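Local coordinates for protein glucokinase (Leishmania braziliensis MHOM/BR/75/M2904, PDB 6EDI) that probably phosphorylates D-glucose at the expense of ATP, as a dimeric glucokinase of the actin-like ATPase clan, captured here in an open conformation, at residues Arg368-Ala371 with Arg372-His376. Sequence-based numbering, arbitrary orientation.
Sequences RLQA and RLHEH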
loop_
_atom_site.group_PDB
_atom_site.type_symbol
_atom_site.label_atom_id
_atom_site.label_comp_id
_atom_site.label_asym_id
_atom_site.label_seq_id
_atom_site.Cartn_x
_atom_site.Cartn_y
_atom_site.Cartn_z
ATOM N N ARG A 368 15.383 -8.901 21.487
ATOM C CA ARG A 368 16.023 -9.541 20.339
ATOM C C ARG A 368 15.201 -9.409 19.050
ATOM O O ARG A 368 15.756 -9.432 17.951
ATOM C CB ARG A 368 16.311 -11.011 20.650
ATOM C CG ARG A 368 17.261 -11.186 21.831
ATOM C CD ARG A 368 18.535 -10.373 21.626
ATOM N NE ARG A 368 19.284 -10.892 20.488
ATOM C CZ ARG A 368 20.140 -11.907 20.563
ATOM N NH1 ARG A 368 20.374 -12.499 21.730
ATOM N NH2 ARG A 368 20.767 -12.328 19.469
ATOM N N LEU A 369 13.881 -9.278 19.184
ATOM C CA LEU A 369 13.028 -9.022 18.028
ATOM C C LEU A 369 13.233 -7.615 17.503
ATOM O O LEU A 369 13.319 -7.409 16.291
ATOM C CB LEU A 369 11.562 -9.221 18.386
ATOM C CG LEU A 369 11.128 -10.664 18.580
ATOM C CD1 LEU A 369 9.634 -10.720 18.834
ATOM C CD2 LEU A 369 11.504 -11.495 17.374
ATOM N N GLN A 370 13.293 -6.647 18.415
ATOM C CA GLN A 370 13.574 -5.266 18.062
ATOM C C GLN A 370 14.980 -5.189 17.472
ATOM O O GLN A 370 15.252 -4.394 16.574
ATOM C CB GLN A 370 13.436 -4.354 19.299
ATOM C CG GLN A 370 13.304 -2.885 18.966
ATOM C CD GLN A 370 13.162 -1.986 20.185
ATOM O OE1 GLN A 370 13.629 -2.314 21.278
ATOM N NE2 GLN A 370 12.533 -0.825 19.993
ATOM N N ALA A 371 15.870 -6.041 17.970
ATOM C CA ALA A 371 17.223 -6.118 17.423
ATOM C C ALA A 371 17.170 -6.522 15.958
ATOM O O ALA A 371 17.871 -5.959 15.111
ATOM C CB ALA A 371 18.073 -7.109 18.222
ATOM N N ARG A 372 16.335 -7.505 15.657
ATOM C CA ARG A 372 16.227 -7.995 14.294
ATOM C C ARG A 372 15.690 -6.921 13.359
ATOM O O ARG A 372 16.234 -6.705 12.271
ATOM C CB ARG A 372 15.316 -9.212 14.249
ATOM C CG ARG A 372 15.056 -9.708 12.846
ATOM C CD ARG A 372 16.354 -10.024 12.116
ATOM N NE ARG A 372 16.105 -10.478 10.755
ATOM C CZ ARG A 372 15.932 -9.655 9.726
ATOM N NH1 ARG A 372 15.960 -8.350 9.924
ATOM N NH2 ARG A 372 15.721 -10.129 8.506
ATOM N N LEU A 373 14.607 -6.267 13.777
ATOM C CA LEU A 373 14.018 -5.192 12.980
ATOM C C LEU A 373 15.109 -4.214 12.601
ATOM O O LEU A 373 15.198 -3.765 11.453
ATOM C CB LEU A 373 12.940 -4.470 13.791
ATOM C CG LEU A 373 12.087 -3.467 13.027
ATOM C CD1 LEU A 373 11.056 -4.223 12.197
ATOM C CD2 LEU A 373 11.424 -2.491 13.984
ATOM N N HIS A 374 15.974 -3.927 13.569
ATOM C CA HIS A 374 17.000 -2.915 13.401
ATOM C C HIS A 374 18.187 -3.316 12.523
ATOM O O HIS A 374 19.089 -2.507 12.323
ATOM C CB HIS A 374 17.479 -2.404 14.769
ATOM C CG HIS A 374 16.442 -1.626 15.522
ATOM N ND1 HIS A 374 16.722 -0.959 16.699
ATOM C CD2 HIS A 374 15.132 -1.392 15.266
ATOM C CE1 HIS A 374 15.631 -0.356 17.135
ATOM N NE2 HIS A 374 14.650 -0.604 16.283
ATOM N N GLU A 375 18.175 -4.532 11.973
ATOM C CA GLU A 375 19.241 -4.966 11.065
ATOM C C GLU A 375 19.086 -4.401 9.657
ATOM O O GLU A 375 20.028 -4.450 8.862
ATOM C CB GLU A 375 19.327 -6.498 10.992
ATOM C CG GLU A 375 19.466 -7.198 12.355
ATOM C CD GLU A 375 19.641 -8.710 12.239
ATOM O OE1 GLU A 375 19.787 -9.225 11.104
ATOM O OE2 GLU A 375 19.626 -9.389 13.291
ATOM N N HIS A 376 17.894 -3.882 9.353
ATOM C CA HIS A 376 17.578 -3.334 8.031
ATOM C C HIS A 376 18.519 -2.181 7.690
ATOM O O HIS A 376 18.833 -1.360 8.550
ATOM C CB HIS A 376 16.129 -2.820 7.987
ATOM C CG HIS A 376 15.612 -2.594 6.598
ATOM N ND1 HIS A 376 15.973 -1.504 5.834
ATOM C CD2 HIS A 376 14.771 -3.332 5.831
ATOM C CE1 HIS A 376 15.375 -1.574 4.658
ATOM N NE2 HIS A 376 14.639 -2.677 4.629
HETATM O O HOH W 1 12.154 0.057 17.097
#
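Three successive i to i+4 backbone bonds carry helix 363-373 through its last turn: Arg372 N to Arg368 O, Leu373 N to Leu369 O and His374 N to Gln370 O. The middle one is the straightest, 168° at the hydrogen with Leu373 N 3.0 Å from Leu369 O. Gln370 O has a second neighbour, for it lies over one face of the His374 imidazole, offset toward the rim and 3.2 Å from His374 CG. The side chains of Gln370 and His374 run side by side in the same direction and are bridged by a water, which accepts from Gln370 NE2 at 3.1 Å and sits 2.7 Å from His374 NE2, in the plane of the ring at its edge. Gln370 reaches this water because CG stands anti to the backbone N (chi1 -163°) and the chain stays extended; its CG packs off-centre on the imidazole as a CH-pi contact, 4.1 Å from the ring centroid, and amide and ring planes differ by 46°. The helix gives way here to a type I beta turn, Leu373 to His376, which ends at an N-cap: His376 ND1 accepts from Met378 N at the start of helix 377-382, while its NE2 is bonded to Glu336 OE1. The turn's own bond, His376 N to Leu373 O, is weak; one residue earlier, Glu375 N donates to Arg372 O at 2.9 Å. Glu375 CG, set beside its own backbone N, rests 3.4 Å from Ala371 O. Glu375 OE1 lies 3.9 Å from Arg372 NE, a long salt bridge well out of the guanidinium plane, so no N-H points at the oxygen. Leu369 and Leu373, one turn apart, form the buried side, packing on Ile331 of helix 317-341 and Trp182 of strand 178-182; His376 also packs against Ser239 of the second subunit.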